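Uncharacterized protein (Porphyromonas gingivalis, PDB 1ZBS) is of unknown function but probably phosphorylates N-acetylglucosamine with ATP, like sugar kinases of the ASKHA (acetate and sugar kinase, Hsc70, actin) superfamily. Local coordinates at residues A57-C70 with L86-G100. Sequence-based numbering, arbitrary orientation.
Sequences ASSIRAVYFYGAGC and LPHCDRIEVAGDMLG
Tyr66 lays its side chain against Ala95, Gly96 and Gly100, on the sheet face it shares with Ala95. Tyr66 CB lies 3.9 Å from Gly96 O and near Ala95 O. CG lies anti to its own carbonyl carbon (chi1 -65°), which brings Tyr66 CD1 within 3.5 Å of Gly96 O at the ring edge. Gly100 CA covers one face of the Tyr66 ring in a CH-pi contact, 3.8 Å from the centroid, so the first turn of helix 97-105 packs on the tyrosine. Tyr66 CE1 meets Ala95 CB at 3.7 Å, and OH bonds beyond the strands to Arg103 and His278. Strands 62-67 and 91-95 run parallel, joined through helix 75-85 in a beta-alpha-beta crossover; 91-95 is an edge strand of the five-stranded mixed sheet, order 3-2-1-4-5, consistent with an ASKHA fold. Alternating backbone bonds link them, the straightest from Phe65 N to Glu93 O (2.9 Å, 175°). On the face toward helix 75-85, Val63 CG1 presses on Ile92 CD1 at a tight 3.3 Å, while Cys70 SG and Phe65 CD1 both touch Val94 CG1. Arg61 NH2 donates to Ser58 O (2.8 Å). Arg61 NE makes a long salt bridge to Asp90 OD1 (3.8 Å); the guanidinium and carboxylate planes are 84° apart.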
loop_
_atom_site.group_PDB
_atom_site.type_symbol
_atom_site.label_atom_id
_atom_site.label_comp_id
_atom_site.label_asym_id
_atom_site.label_seq_id
_atom_site.Cartn_x
_atom_site.Cartn_y
_atom_site.Cartn_z
ATOM N N ALA A 57 -39.397 -4.688 17.067
ATOM C CA ALA A 57 -38.856 -3.356 16.851
ATOM C C ALA A 57 -39.333 -2.390 17.925
ATOM O O ALA A 57 -38.694 -1.372 18.184
ATOM C CB ALA A 57 -39.264 -2.849 15.474
ATOM N N SER A 58 -40.459 -2.710 18.551
ATOM C CA SER A 58 -41.014 -1.850 19.589
ATOM C C SER A 58 -40.554 -2.279 20.984
ATOM O O SER A 58 -40.775 -1.577 21.975
ATOM C CB SER A 58 -42.541 -1.858 19.494
ATOM O OG SER A 58 -43.032 -3.179 19.386
ATOM N N SER A 59 -39.903 -3.438 21.035
ATOM C CA SER A 59 -39.380 -3.998 22.274
ATOM C C SER A 59 -37.960 -3.487 22.521
ATOM O O SER A 59 -37.388 -3.715 23.588
ATOM C CB SER A 59 -39.358 -5.528 22.194
ATOM O OG SER A 59 -40.645 -6.053 21.902
ATOM N N ILE A 60 -37.391 -2.802 21.532
ATOM C CA ILE A 60 -36.042 -2.268 21.661
ATOM C C ILE A 60 -36.047 -1.018 22.520
ATOM O O ILE A 60 -36.439 0.058 22.068
ATOM C CB ILE A 60 -35.439 -1.916 20.299
ATOM C CG1 ILE A 60 -35.460 -3.136 19.386
ATOM C CG2 ILE A 60 -34.014 -1.412 20.490
ATOM C CD1 ILE A 60 -34.726 -4.336 19.936
ATOM N N ARG A 61 -35.590 -1.170 23.759
ATOM C CA ARG A 61 -35.559 -0.073 24.719
ATOM C C ARG A 61 -34.235 0.690 24.684
ATOM O O ARG A 61 -34.115 1.789 25.236
ATOM C CB ARG A 61 -35.819 -0.628 26.121
ATOM C CG ARG A 61 -37.190 -1.289 26.277
ATOM C CD ARG A 61 -38.247 -0.285 26.728
ATOM N NE ARG A 61 -38.403 0.812 25.781
ATOM C CZ ARG A 61 -38.865 0.665 24.545
ATOM N NH1 ARG A 61 -38.976 1.721 23.748
ATOM N NH2 ARG A 61 -39.226 -0.535 24.108
ATOM N N ALA A 62 -33.242 0.095 24.034
ATOM C CA ALA A 62 -31.931 0.708 23.909
ATOM C C ALA A 62 -31.146 -0.003 22.823
ATOM O O ALA A 62 -31.399 -1.171 22.515
ATOM C CB ALA A 62 -31.171 0.641 25.238
ATOM N N VAL A 63 -30.205 0.728 22.239
ATOM C CA VAL A 63 -29.344 0.221 21.176
ATOM C C VAL A 63 -27.910 0.703 21.412
ATOM O O VAL A 63 -27.674 1.873 21.737
ATOM C CB VAL A 63 -29.848 0.686 19.773
ATOM C CG1 VAL A 63 -30.414 2.082 19.860
ATOM C CG2 VAL A 63 -28.701 0.663 18.768
ATOM N N TYR A 64 -26.969 -0.225 21.260
ATOM C CA TYR A 64 -25.544 0.045 21.440
ATOM C C TYR A 64 -24.804 -0.397 20.174
ATOM O O TYR A 64 -24.760 -1.585 19.836
ATOM C CB TYR A 64 -24.991 -0.715 22.656
ATOM C CG TYR A 64 -25.747 -0.471 23.943
ATOM C CD1 TYR A 64 -26.754 -1.340 24.360
ATOM C CD2 TYR A 64 -25.446 0.624 24.752
ATOM C CE1 TYR A 64 -27.444 -1.129 25.559
ATOM C CE2 TYR A 64 -26.126 0.848 25.947
ATOM C CZ TYR A 64 -27.122 -0.034 26.349
ATOM O OH TYR A 64 -27.778 0.175 27.547
ATOM N N PHE A 65 -24.235 0.578 19.478
ATOM C CA PHE A 65 -23.524 0.328 18.238
ATOM C C PHE A 65 -22.029 0.553 18.378
ATOM O O PHE A 65 -21.584 1.543 18.957
ATOM C CB PHE A 65 -24.088 1.227 17.135
ATOM C CG PHE A 65 -23.553 0.919 15.773
ATOM C CD1 PHE A 65 -22.370 1.504 15.326
ATOM C CD2 PHE A 65 -24.216 0.015 14.948
ATOM C CE1 PHE A 65 -21.854 1.189 14.075
ATOM C CE2 PHE A 65 -23.710 -0.310 13.694
ATOM C CZ PHE A 65 -22.527 0.277 13.255
ATOM N N TYR A 66 -21.262 -0.388 17.845
ATOM C CA TYR A 66 -19.812 -0.324 17.871
ATOM C C TYR A 66 -19.324 -0.556 16.448
ATOM O O TYR A 66 -19.662 -1.568 15.827
ATOM C CB TYR A 66 -19.260 -1.410 18.789
ATOM C CG TYR A 66 -19.627 -1.227 20.241
ATOM C CD1 TYR A 66 -19.012 -0.243 21.012
ATOM C CD2 TYR A 66 -20.591 -2.038 20.848
ATOM C CE1 TYR A 66 -19.340 -0.069 22.353
ATOM C CE2 TYR A 66 -20.930 -1.873 22.191
ATOM C CZ TYR A 66 -20.294 -0.884 22.937
ATOM O OH TYR A 66 -20.605 -0.713 24.262
ATOM N N GLY A 67 -18.538 0.377 15.924
ATOM C CA GLY A 67 -18.035 0.219 14.569
ATOM C C GLY A 67 -16.857 1.110 14.238
ATOM O O GLY A 67 -16.717 2.201 14.795
ATOM N N ALA A 68 -16.005 0.646 13.331
ATOM C CA ALA A 68 -14.841 1.422 12.922
ATOM C C ALA A 68 -15.318 2.634 12.126
ATOM O O ALA A 68 -16.116 2.496 11.201
ATOM C CB ALA A 68 -13.910 0.566 12.071
ATOM N N GLY A 69 -14.832 3.816 12.493
ATOM C CA GLY A 69 -15.229 5.031 11.804
ATOM C C GLY A 69 -16.173 5.853 12.661
ATOM O O GLY A 69 -16.514 6.991 12.335
ATOM N N CYS A 70 -16.600 5.269 13.771
ATOM C CA CYS A 70 -17.502 5.962 14.666
ATOM C C CYS A 70 -16.741 6.960 15.522
ATOM O O CYS A 70 -16.827 6.961 16.752
ATOM C CB CYS A 70 -18.260 4.958 15.528
ATOM S SG CYS A 70 -19.495 4.055 14.572
ATOM N N LEU A 86 -35.583 3.535 15.086
ATOM C CA LEU A 86 -36.457 3.244 16.220
ATOM C C LEU A 86 -36.622 4.556 16.975
ATOM O O LEU A 86 -35.902 4.829 17.938
ATOM C CB LEU A 86 -35.858 2.183 17.151
ATOM C CG LEU A 86 -35.673 0.730 16.699
ATOM C CD1 LEU A 86 -36.720 0.370 15.660
ATOM C CD2 LEU A 86 -34.274 0.535 16.144
ATOM N N PRO A 87 -37.572 5.395 16.525
ATOM C CA PRO A 87 -37.878 6.704 17.115
ATOM C C PRO A 87 -38.397 6.616 18.543
ATOM O O PRO A 87 -38.399 7.609 19.280
ATOM C CB PRO A 87 -38.909 7.281 16.147
ATOM C CG PRO A 87 -39.622 6.058 15.652
ATOM C CD PRO A 87 -38.479 5.103 15.397
ATOM N N HIS A 88 -38.839 5.427 18.941
ATOM C CA HIS A 88 -39.354 5.257 20.297
ATOM C C HIS A 88 -38.351 4.579 21.215
ATOM O O HIS A 88 -38.704 4.116 22.297
ATOM C CB HIS A 88 -40.674 4.488 20.269
ATOM C CG HIS A 88 -41.740 5.181 19.475
ATOM N ND1 HIS A 88 -42.094 6.494 19.704
ATOM C CD2 HIS A 88 -42.485 4.767 18.421
ATOM C CE1 HIS A 88 -43.008 6.862 18.824
ATOM N NE2 HIS A 88 -43.263 5.832 18.034
ATOM N N CYS A 89 -37.098 4.532 20.777
ATOM C CA CYS A 89 -36.036 3.931 21.568
ATOM C C CYS A 89 -35.618 4.913 22.661
ATOM O O CYS A 89 -35.499 6.110 22.408
ATOM C CB CYS A 89 -34.833 3.612 20.686
ATOM S SG CYS A 89 -33.581 2.646 21.548
ATOM N N ASP A 90 -35.391 4.407 23.869
ATOM C CA ASP A 90 -34.997 5.253 24.997
ATOM C C ASP A 90 -33.527 5.680 25.000
ATOM O O ASP A 90 -33.223 6.848 25.238
ATOM C CB ASP A 90 -35.305 4.544 26.327
ATOM C CG ASP A 90 -36.767 4.665 26.742
ATOM O OD1 ASP A 90 -37.178 3.926 27.666
ATOM O OD2 ASP A 90 -37.502 5.500 26.160
ATOM N N ARG A 91 -32.622 4.740 24.740
ATOM C CA ARG A 91 -31.196 5.044 24.757
ATOM C C ARG A 91 -30.467 4.523 23.520
ATOM O O ARG A 91 -30.584 3.349 23.159
ATOM C CB ARG A 91 -30.562 4.455 26.021
ATOM C CG ARG A 91 -29.154 4.948 26.328
ATOM C CD ARG A 91 -28.550 4.210 27.526
ATOM N NE ARG A 91 -29.315 4.377 28.765
ATOM C CZ ARG A 91 -29.347 5.489 29.498
ATOM N NH1 ARG A 91 -28.656 6.558 29.128
ATOM N NH2 ARG A 91 -30.067 5.526 30.615
ATOM N N ILE A 92 -29.711 5.412 22.883
ATOM C CA ILE A 92 -28.949 5.082 21.687
ATOM C C ILE A 92 -27.519 5.593 21.804
ATOM O O ILE A 92 -27.271 6.797 21.740
ATOM C CB ILE A 92 -29.600 5.693 20.442
ATOM C CG1 ILE A 92 -28.602 5.697 19.286
ATOM C CG2 ILE A 92 -30.108 7.089 20.758
ATOM C CD1 ILE A 92 -28.123 4.317 18.907
ATOM N N GLU A 93 -26.581 4.665 21.974
ATOM C CA GLU A 93 -25.165 4.996 22.118
ATOM C C GLU A 93 -24.322 4.440 20.972
ATOM O O GLU A 93 -24.420 3.260 20.630
ATOM C CB GLU A 93 -24.642 4.453 23.451
ATOM C CG GLU A 93 -25.207 5.139 24.690
ATOM C CD GLU A 93 -24.650 4.550 25.973
ATOM O OE1 GLU A 93 -23.416 4.395 26.066
ATOM O OE2 GLU A 93 -25.441 4.247 26.893
ATOM N N VAL A 94 -23.491 5.297 20.385
ATOM C CA VAL A 94 -22.624 4.899 19.278
ATOM C C VAL A 94 -21.176 5.082 19.701
ATOM O O VAL A 94 -20.787 6.160 20.149
ATOM C CB VAL A 94 -22.895 5.749 18.020
ATOM C CG1 VAL A 94 -22.317 5.065 16.794
ATOM C CG2 VAL A 94 -24.390 5.962 17.853
ATOM N N ALA A 95 -20.384 4.024 19.565
ATOM C CA ALA A 95 -18.977 4.065 19.953
ATOM C C ALA A 95 -18.111 3.290 18.967
ATOM O O ALA A 95 -18.617 2.504 18.168
ATOM C CB ALA A 95 -18.812 3.496 21.354
ATOM N N GLY A 96 -16.802 3.515 19.035
ATOM C CA GLY A 96 -15.881 2.835 18.143
ATOM C C GLY A 96 -15.786 1.341 18.390
ATOM O O GLY A 96 -16.117 0.854 19.475
ATOM N N ASP A 97 -15.327 0.610 17.380
ATOM C CA ASP A 97 -15.189 -0.830 17.497
ATOM C C ASP A 97 -14.068 -1.244 18.446
ATOM O O ASP A 97 -14.106 -2.334 19.025
ATOM C CB ASP A 97 -14.965 -1.467 16.118
ATOM C CG ASP A 97 -13.772 -0.881 15.373
ATOM O OD1 ASP A 97 -13.305 -1.537 14.419
ATOM O OD2 ASP A 97 -13.304 0.229 15.720
HETATM N N MSE A 98 -13.074 -0.376 18.610
HETATM C CA MSE A 98 -11.949 -0.668 19.490
HETATM C C MSE A 98 -12.460 -0.734 20.927
HETATM O O MSE A 98 -12.087 -1.622 21.693
HETATM C CB MSE A 98 -10.877 0.421 19.354
HETATM C CG MSE A 98 -9.578 0.138 20.098
HETATM SE SE MSE A 98 -8.615 -1.438 19.485
HETATM C CE MSE A 98 -9.414 -2.786 20.636
ATOM N N LEU A 99 -13.336 0.204 21.271
ATOM C CA LEU A 99 -13.914 0.263 22.599
ATOM C C LEU A 99 -14.818 -0.946 22.830
ATOM O O LEU A 99 -14.874 -1.506 23.930
ATOM C CB LEU A 99 -14.713 1.558 22.759
ATOM C CG LEU A 99 -15.542 1.680 24.041
ATOM C CD1 LEU A 99 -14.639 1.556 25.262
ATOM C CD2 LEU A 99 -16.278 3.011 24.038
ATOM N N GLY A 100 -15.538 -1.331 21.784
ATOM C CA GLY A 100 -16.418 -2.476 21.879
ATOM C C GLY A 100 -15.606 -3.728 22.144
ATOM O O GLY A 100 -16.035 -4.618 22.877
#